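Local coordinates for protein citrate synthase (Metallosphaera sedula, PDB 6ABW) that probably catalyses the condensation of acetyl-CoA with oxaloacetate and water to give citrate and CoA in the tricarboxylic acid cycle, at residues R138-V143 against A156-S161; E179-A184 against Y333-P338; I282-A287 against I303-E308; D82-V87 against A132-A137. All coordinates share one frame; numbering follows the deposited sequence.

Contact 1 (R138-V143 against A156-S161)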
loop_
_atom_site.group_PDB
_atom_site.type_symbol
_atom_site.label_atom_id
_atom_site.label_comp_id
_atom_site.label_asym_id
_atom_site.label_seq_id
_atom_site.Cartn_x
_atom_site.Cartn_y
_atom_site.Cartn_z
ATOM N N ARG A 138 -5.504 6.731 16.451
ATOM C CA ARG A 138 -6.267 5.627 15.906
ATOM C C ARG A 138 -5.416 4.355 15.689
ATOM O O ARG A 138 -5.923 3.267 15.780
ATOM C CB ARG A 138 -6.980 6.074 14.649
ATOM C CG ARG A 138 -8.067 7.096 15.015
ATOM C CD ARG A 138 -8.584 7.866 13.853
ATOM N NE ARG A 138 -9.593 8.787 14.363
ATOM C CZ ARG A 138 -10.096 9.834 13.714
ATOM N NH1 ARG A 138 -9.660 10.220 12.541
ATOM N NH2 ARG A 138 -11.047 10.572 14.321
ATOM N N ALA A 139 -4.111 4.541 15.479
ATOM C CA ALA A 139 -3.154 3.420 15.477
ATOM C C ALA A 139 -3.161 2.701 16.795
ATOM O O ALA A 139 -3.136 1.474 16.827
ATOM C CB ALA A 139 -1.757 3.862 15.072
ATOM N N SER A 140 -3.267 3.462 17.885
ATOM C CA SER A 140 -3.414 2.875 19.227
ATOM C C SER A 140 -4.671 2.009 19.326
ATOM O O SER A 140 -4.620 0.830 19.757
ATOM C CB SER A 140 -3.416 4.019 20.282
ATOM O OG SER A 140 -3.584 3.479 21.552
ATOM N N THR A 141 -5.795 2.558 18.891
ATOM C CA THR A 141 -7.040 1.805 18.899
ATOM C C THR A 141 -6.987 0.523 18.088
ATOM O O THR A 141 -7.405 -0.532 18.534
ATOM C CB THR A 141 -8.138 2.709 18.389
ATOM O OG1 THR A 141 -8.194 3.895 19.222
ATOM C CG2 THR A 141 -9.506 2.006 18.431
ATOM N N VAL A 142 -6.428 0.633 16.885
ATOM C CA VAL A 142 -6.244 -0.521 16.004
ATOM C C VAL A 142 -5.347 -1.583 16.584
ATOM O O VAL A 142 -5.748 -2.748 16.640
ATOM C CB VAL A 142 -5.735 -0.063 14.630
ATOM C CG1 VAL A 142 -5.296 -1.250 13.780
ATOM C CG2 VAL A 142 -6.881 0.727 13.960
ATOM N N VAL A 143 -4.185 -1.212 17.123
ATOM C CA VAL A 143 -3.256 -2.225 17.588
ATOM C C VAL A 143 -3.789 -2.963 18.842
ATOM O O VAL A 143 -3.741 -4.196 18.940
ATOM C CB VAL A 143 -1.859 -1.631 17.782
ATOM C CG1 VAL A 143 -0.951 -2.684 18.352
ATOM C CG2 VAL A 143 -1.282 -1.176 16.442
ATOM N N ALA A 156 -11.941 -3.073 23.028
ATOM C CA ALA A 156 -11.774 -1.966 23.985
ATOM C C ALA A 156 -11.190 -0.776 23.264
ATOM O O ALA A 156 -10.141 -0.914 22.613
ATOM C CB ALA A 156 -10.810 -2.349 25.089
ATOM N N ILE A 157 -11.757 0.385 23.488
ATOM C CA ILE A 157 -11.255 1.649 22.902
ATOM C C ILE A 157 -10.430 2.375 23.924
ATOM O O ILE A 157 -10.884 2.563 25.090
ATOM C CB ILE A 157 -12.455 2.545 22.494
ATOM C CG1 ILE A 157 -13.462 1.757 21.618
ATOM C CG2 ILE A 157 -11.983 3.859 21.814
ATOM C CD1 ILE A 157 -12.896 1.254 20.298
ATOM N N PRO A 158 -9.202 2.816 23.550
ATOM C CA PRO A 158 -8.459 3.666 24.494
ATOM C C PRO A 158 -9.237 4.877 24.975
ATOM O O PRO A 158 -9.983 5.495 24.215
ATOM C CB PRO A 158 -7.248 4.076 23.743
ATOM C CG PRO A 158 -7.099 2.999 22.623
ATOM C CD PRO A 158 -8.508 2.689 22.263
ATOM N N GLU A 159 -9.041 5.184 26.239
ATOM C CA GLU A 159 -9.675 6.344 26.872
ATOM C C GLU A 159 -8.636 7.263 27.418
ATOM O O GLU A 159 -7.506 6.826 27.719
ATOM C CB GLU A 159 -10.549 5.882 28.011
ATOM C CG GLU A 159 -11.515 4.871 27.516
ATOM C CD GLU A 159 -12.629 4.600 28.472
ATOM O OE1 GLU A 159 -12.368 4.371 29.682
ATOM O OE2 GLU A 159 -13.757 4.586 27.978
ATOM N N PRO A 160 -9.000 8.543 27.599
ATOM C CA PRO A 160 -8.082 9.496 28.183
ATOM C C PRO A 160 -7.449 9.013 29.467
ATOM O O PRO A 160 -8.050 8.279 30.251
ATOM C CB PRO A 160 -8.967 10.693 28.471
ATOM C CG PRO A 160 -10.067 10.555 27.506
ATOM C CD PRO A 160 -10.366 9.101 27.565
ATOM N N SER A 161 -6.184 9.361 29.660
ATOM C CA SER A 161 -5.434 9.016 30.882
ATOM C C SER A 161 -4.305 9.976 30.950
ATOM O O SER A 161 -4.190 10.899 30.133
ATOM C CB SER A 161 -4.954 7.528 30.918
ATOM O OG SER A 161 -3.787 7.306 30.116
#

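Contact 2 (E179-A184 against Y333-P338)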
loop_
_atom_site.group_PDB
_atom_site.type_symbol
_atom_site.label_atom_id
_atom_site.label_comp_id
_atom_site.label_asym_id
_atom_site.label_seq_id
_atom_site.Cartn_x
_atom_site.Cartn_y
_atom_site.Cartn_z
ATOM N N GLU A 179 3.585 2.198 36.925
ATOM C CA GLU A 179 4.335 3.296 36.346
ATOM C C GLU A 179 5.541 2.817 35.544
ATOM O O GLU A 179 5.904 3.452 34.559
ATOM C CB GLU A 179 4.818 4.338 37.386
ATOM C CG GLU A 179 3.722 5.348 37.636
ATOM C CD GLU A 179 3.377 6.175 36.386
ATOM O OE1 GLU A 179 2.309 5.954 35.752
ATOM O OE2 GLU A 179 4.198 7.042 36.013
ATOM N N GLU A 180 6.164 1.730 36.002
ATOM C CA GLU A 180 7.364 1.220 35.318
ATOM C C GLU A 180 6.967 0.645 33.913
ATOM O O GLU A 180 7.693 0.883 32.937
ATOM C CB GLU A 180 8.044 0.178 36.158
ATOM C CG GLU A 180 8.692 0.750 37.439
ATOM C CD GLU A 180 7.711 0.998 38.623
ATOM O OE1 GLU A 180 6.508 0.530 38.637
ATOM O OE2 GLU A 180 8.166 1.687 39.575
ATOM N N GLU A 181 5.814 0.019 33.864
ATOM C CA GLU A 181 5.269 -0.526 32.613
ATOM C C GLU A 181 4.929 0.611 31.652
ATOM O O GLU A 181 5.257 0.540 30.450
ATOM C CB GLU A 181 4.087 -1.432 32.836
ATOM C CG GLU A 181 4.374 -2.754 33.488
ATOM C CD GLU A 181 3.065 -3.529 33.813
ATOM O OE1 GLU A 181 2.101 -3.020 34.406
ATOM O OE2 GLU A 181 2.936 -4.656 33.366
ATOM N N VAL A 182 4.305 1.678 32.147
ATOM C CA VAL A 182 4.017 2.796 31.363
ATOM C C VAL A 182 5.271 3.413 30.790
ATOM O O VAL A 182 5.310 3.749 29.604
ATOM C CB VAL A 182 3.198 3.887 32.099
ATOM C CG1 VAL A 182 3.053 5.115 31.265
ATOM C CG2 VAL A 182 1.865 3.274 32.483
ATOM N N LYS A 183 6.275 3.589 31.626
ATOM C CA LYS A 183 7.455 4.275 31.186
ATOM C C LYS A 183 8.165 3.409 30.066
ATOM O O LYS A 183 8.782 3.958 29.093
ATOM C CB LYS A 183 8.365 4.534 32.376
ATOM C CG LYS A 183 9.703 5.143 31.983
ATOM C CD LYS A 183 9.652 6.576 31.460
ATOM C CE LYS A 183 11.038 7.200 31.180
ATOM N NZ LYS A 183 10.850 8.524 30.540
ATOM N N ALA A 184 8.150 2.120 30.226
ATOM C CA ALA A 184 8.818 1.196 29.241
ATOM C C ALA A 184 8.106 1.304 27.891
ATOM O O ALA A 184 8.711 1.293 26.848
ATOM C CB ALA A 184 8.806 -0.241 29.746
ATOM N N TYR A 333 7.306 -8.426 25.574
ATOM C CA TYR A 333 6.885 -9.649 26.284
ATOM C C TYR A 333 6.630 -9.382 27.761
ATOM O O TYR A 333 5.599 -9.823 28.283
ATOM C CB TYR A 333 7.957 -10.736 26.135
ATOM C CG TYR A 333 7.457 -12.078 26.549
ATOM C CD1 TYR A 333 6.716 -12.853 25.694
ATOM C CD2 TYR A 333 7.668 -12.531 27.855
ATOM C CE1 TYR A 333 6.275 -14.116 26.096
ATOM C CE2 TYR A 333 7.209 -13.757 28.271
ATOM C CZ TYR A 333 6.511 -14.534 27.403
ATOM O OH TYR A 333 6.086 -15.766 27.847
ATOM N N ALA A 334 7.510 -8.621 28.388
ATOM C CA ALA A 334 7.427 -8.326 29.839
ATOM C C ALA A 334 6.161 -7.481 30.110
ATOM O O ALA A 334 5.579 -7.564 31.164
ATOM C CB ALA A 334 8.668 -7.573 30.241
ATOM N N LEU A 335 5.754 -6.650 29.127
ATOM C CA LEU A 335 4.528 -5.880 29.192
ATOM C C LEU A 335 3.270 -6.722 29.077
ATOM O O LEU A 335 2.205 -6.203 29.427
ATOM C CB LEU A 335 4.497 -4.779 28.154
ATOM C CG LEU A 335 5.514 -3.672 28.393
ATOM C CD1 LEU A 335 5.624 -2.815 27.188
ATOM C CD2 LEU A 335 5.171 -2.806 29.649
ATOM N N GLY A 336 3.353 -7.951 28.553
ATOM C CA GLY A 336 2.193 -8.848 28.330
ATOM C C GLY A 336 1.844 -9.101 26.892
ATOM O O GLY A 336 0.849 -9.750 26.611
ATOM N N PHE A 337 2.678 -8.606 25.956
ATOM C CA PHE A 337 2.337 -8.803 24.563
ATOM C C PHE A 337 2.866 -10.132 24.084
ATOM O O PHE A 337 4.020 -10.449 24.302
ATOM C CB PHE A 337 2.852 -7.676 23.668
ATOM C CG PHE A 337 2.173 -6.346 23.901
ATOM C CD1 PHE A 337 0.919 -6.072 23.314
ATOM C CD2 PHE A 337 2.763 -5.363 24.616
ATOM C CE1 PHE A 337 0.286 -4.888 23.539
ATOM C CE2 PHE A 337 2.147 -4.132 24.801
ATOM C CZ PHE A 337 0.884 -3.900 24.305
ATOM N N PRO A 338 2.030 -10.895 23.363
ATOM C CA PRO A 338 2.600 -12.074 22.741
ATOM C C PRO A 338 3.595 -11.724 21.609
ATOM O O PRO A 338 3.458 -10.671 20.967
ATOM C CB PRO A 338 1.382 -12.839 22.235
ATOM C CG PRO A 338 0.191 -12.078 22.670
ATOM C CD PRO A 338 0.564 -10.770 23.217
HETATM O O HOH W 1 4.313 -6.655 33.184
#

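Contact 3 (I282-A287 against I303-E308)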
loop_
_atom_site.group_PDB
_atom_site.type_symbol
_atom_site.label_atom_id
_atom_site.label_comp_id
_atom_site.label_asym_id
_atom_site.label_seq_id
_atom_site.Cartn_x
_atom_site.Cartn_y
_atom_site.Cartn_z
ATOM N N ILE A 282 19.000 1.372 25.407
ATOM C CA ILE A 282 17.836 1.921 26.084
ATOM C C ILE A 282 16.793 0.840 26.237
ATOM O O ILE A 282 16.215 0.675 27.346
ATOM C CB ILE A 282 17.320 3.169 25.364
ATOM C CG1 ILE A 282 18.423 4.182 25.263
ATOM C CG2 ILE A 282 16.152 3.734 26.149
ATOM C CD1 ILE A 282 18.222 5.310 24.288
ATOM N N PHE A 283 16.512 0.091 25.164
ATOM C CA PHE A 283 15.592 -1.070 25.353
ATOM C C PHE A 283 16.096 -1.981 26.507
ATOM O O PHE A 283 15.293 -2.451 27.345
ATOM C CB PHE A 283 15.469 -1.881 24.089
ATOM C CG PHE A 283 14.435 -1.383 23.138
ATOM C CD1 PHE A 283 13.098 -1.432 23.483
ATOM C CD2 PHE A 283 14.765 -0.858 21.921
ATOM C CE1 PHE A 283 12.105 -0.976 22.627
ATOM C CE2 PHE A 283 13.793 -0.407 21.058
ATOM C CZ PHE A 283 12.434 -0.449 21.420
ATOM N N LYS A 284 17.414 -2.199 26.571
ATOM C CA LYS A 284 17.935 -3.050 27.646
ATOM C C LYS A 284 17.599 -2.547 29.050
ATOM O O LYS A 284 17.146 -3.317 29.914
ATOM C CB LYS A 284 19.434 -3.231 27.495
ATOM C CG LYS A 284 19.951 -4.237 28.532
ATOM C CD LYS A 284 21.404 -4.470 28.391
ATOM C CE LYS A 284 21.847 -5.441 29.488
ATOM N NZ LYS A 284 23.319 -5.628 29.311
ATOM N N LYS A 285 17.803 -1.273 29.254
ATOM C CA LYS A 285 17.552 -0.594 30.528
ATOM C C LYS A 285 16.137 -0.845 30.964
ATOM O O LYS A 285 15.885 -1.239 32.109
ATOM C CB LYS A 285 17.789 0.876 30.327
ATOM C CG LYS A 285 17.493 1.815 31.494
ATOM C CD LYS A 285 17.706 3.243 30.950
ATOM C CE LYS A 285 18.187 4.258 31.976
ATOM N NZ LYS A 285 17.042 4.685 32.802
ATOM N N TYR A 286 15.186 -0.650 30.025
ATOM C CA TYR A 286 13.805 -0.768 30.352
ATOM C C TYR A 286 13.377 -2.198 30.478
ATOM O O TYR A 286 12.504 -2.474 31.256
ATOM C CB TYR A 286 12.902 0.062 29.396
ATOM C CG TYR A 286 13.029 1.528 29.704
ATOM C CD1 TYR A 286 12.365 2.103 30.826
ATOM C CD2 TYR A 286 13.861 2.305 29.013
ATOM C CE1 TYR A 286 12.527 3.431 31.126
ATOM C CE2 TYR A 286 14.029 3.640 29.301
ATOM C CZ TYR A 286 13.370 4.200 30.374
ATOM O OH TYR A 286 13.652 5.556 30.612
ATOM N N ALA A 287 14.038 -3.135 29.783
ATOM C CA ALA A 287 13.733 -4.544 29.929
ATOM C C ALA A 287 14.015 -5.117 31.346
ATOM O O ALA A 287 13.278 -5.925 31.846
ATOM C CB ALA A 287 14.529 -5.339 28.918
ATOM N N ILE A 303 18.244 -14.959 29.540
ATOM C CA ILE A 303 18.790 -15.615 28.345
ATOM C C ILE A 303 19.359 -14.569 27.373
ATOM O O ILE A 303 20.446 -14.726 26.841
ATOM C CB ILE A 303 17.731 -16.453 27.626
ATOM C CG1 ILE A 303 17.344 -17.678 28.476
ATOM C CG2 ILE A 303 18.263 -16.866 26.266
ATOM C CD1 ILE A 303 15.966 -18.202 28.128
ATOM N N ALA A 304 18.604 -13.482 27.145
ATOM C CA ALA A 304 19.094 -12.422 26.225
ATOM C C ALA A 304 20.402 -11.830 26.701
ATOM O O ALA A 304 21.328 -11.641 25.899
ATOM C CB ALA A 304 18.082 -11.289 26.161
ATOM N N GLN A 305 20.484 -11.581 28.000
ATOM C CA GLN A 305 21.699 -10.984 28.547
ATOM C C GLN A 305 22.943 -11.922 28.348
ATOM O O GLN A 305 24.037 -11.470 27.979
ATOM C CB GLN A 305 21.495 -10.515 30.006
ATOM C CG GLN A 305 22.740 -9.892 30.616
ATOM C CD GLN A 305 22.453 -8.753 31.622
ATOM O OE1 GLN A 305 23.162 -7.734 31.634
ATOM N NE2 GLN A 305 21.398 -8.907 32.413
ATOM N N LYS A 306 22.747 -13.205 28.549
ATOM C CA LYS A 306 23.828 -14.182 28.339
ATOM C C LYS A 306 24.208 -14.273 26.862
ATOM O O LYS A 306 25.405 -14.299 26.506
ATOM C CB LYS A 306 23.367 -15.555 28.818
ATOM C CG LYS A 306 24.449 -16.612 28.764
ATOM C CD LYS A 306 25.836 -16.179 29.327
ATOM C CE LYS A 306 26.820 -17.354 29.269
ATOM N NZ LYS A 306 28.036 -17.059 30.087
ATOM N N LEU A 307 23.207 -14.297 25.973
ATOM C CA LEU A 307 23.514 -14.239 24.515
ATOM C C LEU A 307 24.217 -12.986 24.096
ATOM O O LEU A 307 25.126 -12.987 23.200
ATOM C CB LEU A 307 22.251 -14.401 23.676
ATOM C CG LEU A 307 21.833 -15.732 23.207
ATOM C CD1 LEU A 307 20.582 -15.581 22.315
ATOM C CD2 LEU A 307 22.984 -16.489 22.494
ATOM N N GLU A 308 23.862 -11.866 24.706
ATOM C CA GLU A 308 24.538 -10.638 24.365
ATOM C C GLU A 308 26.030 -10.747 24.702
ATOM O O GLU A 308 26.903 -10.336 23.932
ATOM C CB GLU A 308 23.913 -9.471 25.185
ATOM C CG GLU A 308 24.611 -8.112 24.930
ATOM C CD GLU A 308 24.155 -6.977 25.857
ATOM O OE1 GLU A 308 23.400 -7.148 26.848
ATOM O OE2 GLU A 308 24.629 -5.887 25.577
#

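Contact 4 (D82-V87 against A132-A137)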
loop_
_atom_site.group_PDB
_atom_site.type_symbol
_atom_site.label_atom_id
_atom_site.label_comp_id
_atom_site.label_asym_id
_atom_site.label_seq_id
_atom_site.Cartn_x
_atom_site.Cartn_y
_atom_site.Cartn_z
ATOM N N ASP A 82 -7.062 12.416 22.500
ATOM C CA ASP A 82 -8.207 11.866 23.223
ATOM C C ASP A 82 -9.482 11.787 22.417
ATOM O O ASP A 82 -10.171 10.794 22.488
ATOM C CB ASP A 82 -8.539 12.658 24.479
ATOM C CG ASP A 82 -7.466 12.485 25.572
ATOM O OD1 ASP A 82 -6.675 11.492 25.518
ATOM O OD2 ASP A 82 -7.403 13.330 26.505
ATOM N N GLU A 83 -9.713 12.783 21.607
ATOM C CA GLU A 83 -11.012 12.796 20.875
ATOM C C GLU A 83 -10.910 11.881 19.643
ATOM O O GLU A 83 -11.919 11.477 19.136
ATOM C CB GLU A 83 -11.462 14.209 20.565
ATOM C CG GLU A 83 -10.710 14.888 19.481
ATOM C CD GLU A 83 -11.059 16.364 19.276
ATOM O OE1 GLU A 83 -10.148 17.120 18.791
ATOM O OE2 GLU A 83 -12.224 16.766 19.565
ATOM N N ALA A 84 -9.684 11.551 19.207
ATOM C CA ALA A 84 -9.492 10.727 18.017
ATOM C C ALA A 84 -9.533 9.214 18.287
ATOM O O ALA A 84 -9.676 8.475 17.343
ATOM C CB ALA A 84 -8.199 11.123 17.359
ATOM N N TYR A 85 -9.396 8.733 19.509
ATOM C CA TYR A 85 -9.333 7.268 19.758
ATOM C C TYR A 85 -10.510 6.508 19.213
ATOM O O TYR A 85 -10.334 5.413 18.710
ATOM C CB TYR A 85 -9.228 6.932 21.244
ATOM C CG TYR A 85 -7.885 7.310 21.831
ATOM C CD1 TYR A 85 -6.698 6.787 21.282
ATOM C CD2 TYR A 85 -7.802 8.040 23.010
ATOM C CE1 TYR A 85 -5.455 7.120 21.803
ATOM C CE2 TYR A 85 -6.579 8.298 23.627
ATOM C CZ TYR A 85 -5.408 7.884 22.993
ATOM O OH TYR A 85 -4.230 8.154 23.601
ATOM N N GLU A 86 -11.718 7.056 19.371
ATOM C CA GLU A 86 -12.948 6.404 18.953
ATOM C C GLU A 86 -12.984 6.317 17.426
ATOM O O GLU A 86 -12.743 7.305 16.701
ATOM C CB GLU A 86 -14.261 7.109 19.514
ATOM C CG GLU A 86 -14.354 8.650 19.359
ATOM C CD GLU A 86 -15.203 9.428 20.458
ATOM O OE1 GLU A 86 -16.409 9.101 20.599
ATOM O OE2 GLU A 86 -14.688 10.405 21.142
ATOM N N VAL A 87 -13.202 5.094 16.938
ATOM C CA VAL A 87 -13.456 4.852 15.502
ATOM C C VAL A 87 -14.806 4.179 15.311
ATOM O O VAL A 87 -15.325 3.636 16.241
ATOM C CB VAL A 87 -12.341 3.974 14.891
ATOM C CG1 VAL A 87 -11.011 4.752 15.039
ATOM C CG2 VAL A 87 -12.235 2.593 15.532
ATOM N N ALA A 132 -2.465 13.843 10.997
ATOM C CA ALA A 132 -1.476 12.854 11.458
ATOM C C ALA A 132 -1.619 12.509 12.949
ATOM O O ALA A 132 -1.502 11.331 13.375
ATOM C CB ALA A 132 -0.109 13.363 11.165
ATOM N N VAL A 133 -1.892 13.538 13.776
ATOM C CA VAL A 133 -2.124 13.314 15.220
ATOM C C VAL A 133 -3.290 12.393 15.457
ATOM O O VAL A 133 -3.212 11.473 16.252
ATOM C CB VAL A 133 -2.354 14.642 15.980
ATOM C CG1 VAL A 133 -2.864 14.395 17.418
ATOM C CG2 VAL A 133 -1.030 15.389 16.072
ATOM N N LYS A 134 -4.366 12.630 14.710
ATOM C CA LYS A 134 -5.546 11.788 14.859
ATOM C C LYS A 134 -5.222 10.330 14.381
ATOM O O LYS A 134 -5.702 9.357 14.944
ATOM C CB LYS A 134 -6.720 12.343 14.048
ATOM C CG LYS A 134 -7.402 13.578 14.711
ATOM C CD LYS A 134 -8.643 14.031 13.965
ATOM C CE LYS A 134 -8.278 14.947 12.796
ATOM N NZ LYS A 134 -9.521 15.233 12.041
ATOM N N LEU A 135 -4.449 10.211 13.335
ATOM C CA LEU A 135 -4.076 8.874 12.836
ATOM C C LEU A 135 -3.259 8.102 13.885
ATOM O O LEU A 135 -3.434 6.907 14.050
ATOM C CB LEU A 135 -3.272 9.039 11.501
ATOM C CG LEU A 135 -2.844 7.707 10.812
ATOM C CD1 LEU A 135 -2.664 7.925 9.310
ATOM C CD2 LEU A 135 -1.545 7.146 11.376
ATOM N N VAL A 136 -2.317 8.762 14.539
ATOM C CA VAL A 136 -1.481 8.116 15.573
ATOM C C VAL A 136 -2.343 7.595 16.731
ATOM O O VAL A 136 -2.188 6.459 17.188
ATOM C CB VAL A 136 -0.366 9.058 16.076
ATOM C CG1 VAL A 136 0.270 8.455 17.319
ATOM C CG2 VAL A 136 0.661 9.211 14.942
ATOM N N ALA A 137 -3.296 8.399 17.171
ATOM C CA ALA A 137 -4.293 7.895 18.106
ATOM C C ALA A 137 -5.058 6.696 17.682
ATOM O O ALA A 137 -5.284 5.721 18.448
ATOM C CB ALA A 137 -5.295 9.018 18.366
#

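Contact 1 (R138-V143 against A156-S161)
With chi1 at -57°, Thr141 sets both of its branches against the incoming loop of Ile157 and Pro158: OG1 lies beside the backbone N, while methyl CG2 stands anti to it. The hydroxyl branch meets the proline ring at its CD corner, with Thr141 OG1 3.3 Å from Pro158 CD. The methyl branch goes to the other residue, Thr141 CG2 lying 3.9 Å from the tip of Ile157 at CD1. A beta-branched residue suits this place because one side chain can serve two neighbours at once, an oxygen for one and a methyl for the other.

The ring also lies close to the helix backbone, Pro158 CD being 3.8 Å from Thr141 CA. One residue earlier, Ser140 lays its hydroxyl beside the same ring, and Ser140 OG is 3.7 Å from Pro158 CG. These are van der Waals contacts, and the polar need of Thr141 OG1 is met elsewhere, by a hydrogen bond to the carbonyl of Tyr85. Proline fits well: its nitrogen carries no hydrogen to satisfy in this buried place, and its ring is already rigid. Asn145, one turn further along, bonds through ND2 to the carbonyls of both Thr141 and Ala156, tying the loop to the helix.

The chain thus leaves helix 128-151 and folds its loop back over that same helix. Around it, Ser140 also touches Phe164 and Phe168 of helix 164-173, Val142 packs on Ala111 and Leu115 of helix 104-119, and Ala139 rests on Leu348 of helix 342-365.

Contact 2 (E179-A184 against Y333-P338)
Leu335 and Glu181 slide past one another in opposite directions, the leucine reaching out from the end of its helix while the glutamate reaches back. The leading atom is methyl CD2 of Leu335, which lies alongside the aliphatic root of the glutamate: Leu335 CD2 is 3.6 Å from Glu181 CB and 3.9 Å from Glu181 CG. The same methyl approaches the helix backbone, with Leu335 CD2 3.4 Å from Glu181 O. One turn on, Ala184 CB stands 4.4 Å from Leu335 CD2, a looser contact in which the small methyl lets the leucine lie close to the helix surface.

Glu181 serves two purposes. Its CG sits beside the backbone N (chi1 -70°) and the chain then runs extended, presenting methylenes to the leucine and carrying the carboxylate beyond it. There OE1 bonds to the backbone N of Thr178 and forms a salt bridge with Arg175, so the charge is answered although the residue is buried. A water lies between Glu181 OE2 and the carbonyl of Ala334, 2.6 Å from Ala334 O; its distance to the carboxylate is too short to be trusted in detail.

Gly336 ends the leucine's helix in a Schellman motif. At its positive phi of 112° any CB would collide with the carbonyl oxygen of Leu335, so glycine is the natural residue.

The contact joins the start of helix 179-191 to the end of helix 325-335. Helix 278-292 covers one flank, Ile290 touching both Ala184 and Ala334, while Val182 packs on Ala165 of helix 164-173 and Phe337 on Leu147 of helix 128-151.

Contact 3 (I282-A287 against I303-E308)
Lys284 reaches across to Glu308 and Gln305 as a fully extended chain. Its CB points at the facing helix and CG stands anti to the backbone N (chi1 -174°), so that the side chain spends its whole length on the crossing. CD is the first atom to meet a partner, Lys284 CD lying 3.7 Å from Glu308 OE1. CE comes within contact of both oxygens, Lys284 CE lying 3.4 Å from Gln305 OE1. The ammonium then closes both bonds. Lys284 NZ is 2.9 Å from Glu308 OE1, a salt bridge that uses the syn side of the carboxylate and lies 21° out of its plane. Lys284 NZ is also 3.1 Å from Gln305 OE1, but here the donor stands above the amide carbonyl, 49° out of plane and not on a lone pair.

The glutamine comes in at about a right angle to the lysine, its chain bent at chi2, whereas the glutamate is extended like the lysine. Tyr327 OH bonds to the same Glu308 OE1 and Tyr276 OH to OE2, so the buried carboxylate is held at both oxygens, and the nearby cation would probably favour its ionised form. A methionine in place of Lys284 would probably leave the Glu308 charge without its mate and set the Gln305 amide free to turn.

Glu308 lies about 5 Å, side chain to side chain, from Phe268, which binds acetyl-CoA. The bridge links helices 278-292 and 295-315, with Tyr327 of helix 325-335 touching both Lys284 and Ala304; Phe283 packs on helix 179-191 and Leu307 on helix 233-244.

Contact 4 (D82-V87 against A132-A137)
Ala84 and Ala137 meet methyl to methyl, Ala84 CB 3.7 Å from Ala137 CB, where the end of helix 71-84 comes against helix 128-151. Ala84 CB also lies 3.7 Å from Lys134 CG, at the base of a side chain that goes on to carry its ammonium away. With only a methyl at Ala84 the backbones can come close, Ala84 CA lying 5.2 Å from Lys134 CA.

Tyr85 completes the first shell. Its CB points away from the helix, but with chi1 at -70° the ring swings back and offers an edge. Tyr85 CE1 is 3.9 Å from Ala137 CB, and Tyr85 CD1 is 3.3 Å from Ala137 O, which lies in the plane of the ring. An alanine at Tyr85 would be likely to open a gap beside Ala137 and take away the ring edge that faces its carbonyl.

Further out, Phe164 and Ser167 of helix 164-173 touch the ring, and Leu81, one turn back along helix 71-84, also touches Ala137. Arg138 bonds through NE to the carbonyl of Ala84, and Tyr85 OH and Asp82 OD1 both bond to one oxygen of a glycerol that probably comes from the crystallisation liquor.

The join is mainly apolar, with small methyls setting the spacing. The ring edge, slightly positive at its hydrogens, probably suits the carbonyl oxygen it faces, and the hydrogen bonds named here are made with partners outside the two segments.

The four contacts belong to one largely helical citrate synthase fold and fall into two pairs. Contacts 4 and 1 follow each other along the chain, share helix 128-151 and lie with centres about 8 Å apart; Tyr85 and Ala84 of the one bond to Thr141 and Arg138 of the other. Contact 2 brings together parts of the chain 149 residues apart, and contact 3 forms within the span it encloses. Their centres are about 14 Å apart, and Lys183 and Ala184 touch Tyr286. Contacts 3 and 4, about 33 Å apart, lie on opposite sides of the chain's centre. Of the four, contact 3 is the one near residues that bind acetyl-CoA; the others lie away from the known sites.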